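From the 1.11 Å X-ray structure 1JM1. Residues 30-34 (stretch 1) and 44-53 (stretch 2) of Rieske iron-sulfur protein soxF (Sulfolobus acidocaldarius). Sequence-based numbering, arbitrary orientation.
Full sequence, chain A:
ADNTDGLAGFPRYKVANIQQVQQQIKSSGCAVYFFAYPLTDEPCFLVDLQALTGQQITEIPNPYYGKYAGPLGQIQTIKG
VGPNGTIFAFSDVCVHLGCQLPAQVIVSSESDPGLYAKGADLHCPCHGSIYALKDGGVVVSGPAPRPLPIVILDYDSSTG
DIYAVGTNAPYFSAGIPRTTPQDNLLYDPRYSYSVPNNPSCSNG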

ATOM      1  N   CYS A  30      10.309  11.196  -6.412  1.00 18.07           N
ATOM      2  CA  CYS A  30       9.563   9.933  -6.374  1.00 16.41           C
ATOM      3  C   CYS A  30       8.952   9.735  -4.994  1.00 15.98           C
ATOM      4  O   CYS A  30       9.670   9.623  -4.037  1.00 17.51           O
ATOM      5  CB  CYS A  30      10.502   8.807  -6.754  1.00 18.12           C
ATOM      6  SG  CYS A  30       9.697   7.214  -6.786  1.00 17.66           S
ATOM      7  N   ALA A  31       7.578   9.735  -4.939  1.00 15.48           N
ATOM      8  CA  ALA A  31       6.849   9.642  -3.667  1.00 15.65           C
ATOM      9  C   ALA A  31       6.412   8.265  -3.321  1.00 14.11           C
ATOM     10  O   ALA A  31       5.604   8.099  -2.372  1.00 14.69           O
ATOM     11  CB  ALA A  31       5.621  10.556  -3.740  1.00 19.01           C
ATOM     12  N   VAL A  32       6.892   7.238  -4.032  1.00 13.84           N
ATOM     13  CA  VAL A  32       6.526   5.835  -3.827  1.00 13.02           C
ATOM     14  C   VAL A  32       7.781   5.082  -3.443  1.00 13.13           C
ATOM     15  O   VAL A  32       8.849   5.292  -4.023  1.00 15.27           O
ATOM     16  CB  VAL A  32       5.956   5.263  -5.197  1.00 16.46           C
ATOM     17  CG1 VAL A  32       5.665   3.859  -5.154  1.00 17.01           C
ATOM     18  CG2 VAL A  32       4.668   6.086  -5.543  1.00 20.21           C
ATOM     19  N   TYR A  33       7.662   4.153  -2.457  1.00 12.09           N
ATOM     20  CA  TYR A  33       8.803   3.449  -1.915  1.00 11.69           C
ATOM     21  C   TYR A  33       8.410   2.002  -1.727  1.00 11.22           C
ATOM     22  O   TYR A  33       7.570   1.675  -0.865  1.00 11.91           O
ATOM     23  CB  TYR A  33       9.250   4.084  -0.615  1.00 12.83           C
ATOM     24  CG  TYR A  33      10.537   3.675  -0.038  1.00 13.75           C
ATOM     25  CD1 TYR A  33      11.702   4.400  -0.271  1.00 18.43           C
ATOM     26  CD2 TYR A  33      10.656   2.495   0.730  1.00 15.03           C
ATOM     27  CE1 TYR A  33      12.921   4.017   0.253  1.00 22.11           C
ATOM     28  CE2 TYR A  33      11.892   2.146   1.269  1.00 17.35           C
ATOM     29  CZ  TYR A  33      12.991   2.921   0.996  1.00 20.28           C
ATOM     30  OH  TYR A  33      14.235   2.618   1.585  1.00 29.20           O
ATOM     31  N   PHE A  34       8.989   1.091  -2.506  1.00 11.88           N
ATOM     32  CA  PHE A  34       8.586  -0.305  -2.509  1.00 11.30           C
ATOM     33  C   PHE A  34       9.266  -1.085  -1.412  1.00 11.53           C
ATOM     34  O   PHE A  34      10.412  -0.783  -1.041  1.00 12.91           O
ATOM     35  CB  PHE A  34       8.875  -0.968  -3.863  1.00 12.61           C
ATOM     36  CG  PHE A  34       7.954  -0.443  -4.959  1.00 12.47           C
ATOM     37  CD1 PHE A  34       8.367   0.624  -5.736  1.00 15.48           C
ATOM     38  CD2 PHE A  34       6.725  -1.022  -5.164  1.00 12.78           C
ATOM     39  CE1 PHE A  34       7.508   1.079  -6.732  1.00 19.50           C
ATOM     40  CE2 PHE A  34       5.864  -0.557  -6.163  1.00 14.54           C
ATOM     41  CZ  PHE A  34       6.259   0.488  -6.949  1.00 17.93           C
ATOM     42  N   CYS A  44       4.670  -4.436  -1.712  1.00 10.02           N
ATOM     43  CA  CYS A  44       3.908  -3.333  -1.171  1.00  9.81           C
ATOM     44  C   CYS A  44       4.560  -2.041  -1.550  1.00 10.09           C
ATOM     45  O   CYS A  44       5.724  -2.020  -1.975  1.00 10.62           O
ATOM     46  CB  CYS A  44       3.870  -3.436   0.375  1.00  9.88           C
ATOM     47  SG  CYS A  44       3.099  -4.935   1.028  1.00 10.54           S
ATOM     48  N   PHE A  45       3.887  -0.909  -1.334  1.00 10.35           N
ATOM     49  CA  PHE A  45       4.552   0.386  -1.460  1.00 10.72           C
ATOM     50  C   PHE A  45       4.067   1.330  -0.401  1.00 10.29           C
ATOM     51  O   PHE A  45       2.876   1.376  -0.081  1.00 10.60           O
ATOM     52  CB  PHE A  45       4.386   0.970  -2.874  1.00 11.53           C
ATOM     53  CG  PHE A  45       2.976   1.289  -3.280  1.00 10.89           C
ATOM     54  CD1 PHE A  45       2.451   2.543  -3.125  1.00 11.26           C
ATOM     55  CD2 PHE A  45       2.148   0.302  -3.795  1.00 11.58           C
ATOM     56  CE1 PHE A  45       1.149   2.811  -3.441  1.00 11.72           C
ATOM     57  CE2 PHE A  45       0.821   0.572  -4.101  1.00 11.88           C
ATOM     58  CZ  PHE A  45       0.322   1.822  -3.945  1.00 11.83           C
ATOM     59  N   LEU A  46       4.991   2.154   0.078  1.00 11.11           N
ATOM     60  CA  LEU A  46       4.690   3.380   0.790  1.00 10.99           C
ATOM     61  C   LEU A  46       4.419   4.454  -0.212  1.00 10.67           C
ATOM     62  O   LEU A  46       5.029   4.492  -1.275  1.00 12.12           O
ATOM     63  CB  LEU A  46       5.893   3.912   1.663  1.00 14.16           C
ATOM     64  CG  LEU A  46       6.568   3.123   2.668  1.00 13.91           C
ATOM     65  CD1 LEU A  46       7.693   3.928   3.376  1.00 16.18           C
ATOM     66  CD2 LEU A  46       5.612   2.693   3.782  1.00 14.77           C
ATOM     67  N   VAL A  47       3.536   5.382   0.154  1.00 11.05           N
ATOM     68  CA  VAL A  47       3.300   6.576  -0.665  1.00 12.14           C
ATOM     69  C   VAL A  47       3.072   7.746   0.257  1.00 11.98           C
ATOM     70  O   VAL A  47       2.304   7.646   1.232  1.00 12.43           O
ATOM     71  CB  VAL A  47       2.149   6.377  -1.642  1.00 13.01           C
ATOM     72  CG1 VAL A  47       0.816   6.003  -0.982  1.00 13.62           C
ATOM     73  CG2 VAL A  47       1.989   7.609  -2.564  1.00 15.19           C
ATOM     74  N   ASP A  48       3.742   8.861  -0.037  1.00 12.52           N
ATOM     75  CA  ASP A  48       3.462  10.128   0.632  1.00 12.88           C
ATOM     76  C   ASP A  48       2.394  10.795  -0.177  1.00 12.96           C
ATOM     77  O   ASP A  48       2.633  11.325  -1.281  1.00 14.04           O
ATOM     78  CB  ASP A  48       4.691  10.978   0.800  1.00 13.68           C
ATOM     79  CG  ASP A  48       4.375  12.265   1.558  1.00 16.73           C
ATOM     80  OD1 ASP A  48       3.303  12.823   1.446  1.00 15.69           O
ATOM     81  OD2 ASP A  48       5.334  12.807   2.186  1.00 26.03           O
ATOM     82  N   LEU A  49       1.124  10.752   0.323  1.00 13.17           N
ATOM     83  CA  LEU A  49       0.018  11.252  -0.457  1.00 12.92           C
ATOM     84  C   LEU A  49       0.054  12.751  -0.617  1.00 14.51           C
ATOM     85  O   LEU A  49      -0.536  13.255  -1.619  1.00 15.28           O
ATOM     86  CB  LEU A  49      -1.320  10.787   0.063  1.00 13.97           C
ATOM     87  CG  LEU A  49      -1.651   9.294  -0.139  1.00 13.48           C
ATOM     88  CD1 LEU A  49      -2.999   8.942   0.449  1.00 14.93           C
ATOM     89  CD2 LEU A  49      -1.675   8.898  -1.619  1.00 15.06           C
ATOM     90  N   GLN A  50       0.689  13.494   0.259  1.00 15.26           N
ATOM     91  CA  GLN A  50       0.822  14.951   0.064  1.00 16.10           C
ATOM     92  C   GLN A  50       1.845  15.251  -1.002  1.00 16.65           C
ATOM     93  O   GLN A  50       1.613  16.117  -1.856  1.00 17.56           O
ATOM     94  CB  GLN A  50       1.151  15.596   1.428  1.00 17.70           C
ATOM     95  CG  GLN A  50       1.357  17.123   1.288  1.00 21.56           C
ATOM     96  CD  GLN A  50       1.503  17.755   2.690  1.00 27.62           C
ATOM     97  OE1 GLN A  50       0.834  18.730   2.854  1.00 44.36           O
ATOM     98  NE2 GLN A  50       2.388  17.318   3.492  1.00 34.88           N
ATOM     99  N   ALA A  51       3.009  14.570  -0.992  1.00 16.37           N
ATOM    100  CA  ALA A  51       3.940  14.773  -2.069  1.00 16.97           C
ATOM    101  C   ALA A  51       3.325  14.410  -3.415  1.00 16.23           C
ATOM    102  O   ALA A  51       3.531  15.097  -4.421  1.00 17.99           O
ATOM    103  CB  ALA A  51       5.225  13.967  -1.799  1.00 16.98           C
ATOM    104  N   LEU A  52       2.529  13.367  -3.436  1.00 14.94           N
ATOM    105  CA  LEU A  52       1.928  12.897  -4.676  1.00 14.29           C
ATOM    106  C   LEU A  52       0.886  13.903  -5.228  1.00 15.07           C
ATOM    107  O   LEU A  52       0.903  14.217  -6.404  1.00 15.83           O
ATOM    108  CB  LEU A  52       1.313  11.524  -4.466  1.00 13.87           C
ATOM    109  CG  LEU A  52       0.751  10.888  -5.735  1.00 14.45           C
ATOM    110  CD1 LEU A  52       1.882  10.377  -6.614  1.00 15.99           C
ATOM    111  CD2 LEU A  52      -0.225   9.756  -5.351  1.00 14.71           C
ATOM    112  N   THR A  53      -0.062  14.286  -4.364  1.00 15.21           N
ATOM    113  CA  THR A  53      -1.255  15.011  -4.781  1.00 15.38           C
ATOM    114  C   THR A  53      -1.168  16.514  -4.565  1.00 16.12           C
ATOM    115  O   THR A  53      -2.021  17.248  -5.122  1.00 18.42           O
ATOM    116  CB  THR A  53      -2.530  14.526  -4.040  1.00 14.89           C
ATOM    117  OG1 THR A  53      -2.464  14.916  -2.676  1.00 15.09           O
ATOM    118  CG2 THR A  53      -2.747  13.031  -4.148  1.00 15.44           C
TER

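Residues 32-34 and 44-48 form neighbouring antiparallel strands, their N-to-C directions 157° apart and their axes approaching to 4.3 Å. The register pairs Val32 with Val47, Tyr33 with Leu46 and Phe34 with Phe45. Of these, Tyr33 and Leu46 form the hydrogen-bonded pair, and each satisfies both the amide and the carbonyl of the other: Tyr33 N donates to Leu46 O at 2.9 Å, and Leu46 N donates to Tyr33 O at 2.8 Å. A third bond extends the ladder beyond the first strand, with Asp48 N donating to Ala31 O at 3.1 Å and a nearly straight N-H...O angle of 159°.

The same carbonyls also receive CA-H groups, as is usual where antiparallel strands lie close together. Ala31 O lies 3.2 Å from Val47 CA, Leu46 O 3.2 Å from Val32 CA, and Tyr33 O 3.3 Å from Phe45 CA, so each of these oxygens combines one N-H bond with one weaker CA-H contact. Cys44 O takes no N-H from residues 30-34, but Phe34 CA approaches it to 3.4 Å.

Side chains alternate between the two faces of the sheet. Val32, Phe34, Phe45 and Val47 share one face, where the side chains that meet are apolar, although Phe34 CD2 also lies 3.5 Å from Cys44 O. Phe45 CB is central: it lies 3.9 Å from Val32 CG1 and 3.8 Å from Phe34 CD2, and it sits over the face of the Phe34 ring, 4.2 Å from the centroid, in a CH-pi contact. The Phe45 ring itself leads away from the first stretch. Val32 CG2 and Val47 CG2 meet more loosely at 4.3 Å. On the other face, Tyr33 CB and Leu46 CB are 4.1 Å apart, while the phenol end of Tyr33 leads away.

At Asp48 the strand gives way to a helix, and this residue serves both elements. While its amide completes the ladder to Ala31, its carboxylate caps the helix: Asp48 OD1 accepts from Ala51 N at 3.0 Å, with a favourable angle of 168°, and from Gln50 N at 2.9 Å, a weak bond bent to 125°. Amides in the first turn lack preceding helical carbonyls, and the cap supplies an acceptor for these two. Helical bonding then takes over, as Leu52 N donates to Asp48 O at 3.0 Å and Thr53 N to Leu49 O at 3.0 Å. Thr53 OG1 also donates to Leu49 O, at 2.8 Å. The turn brings Ala51 back to Ala31, their CB atoms 3.9 Å apart, extending the apolar packing beyond the strands.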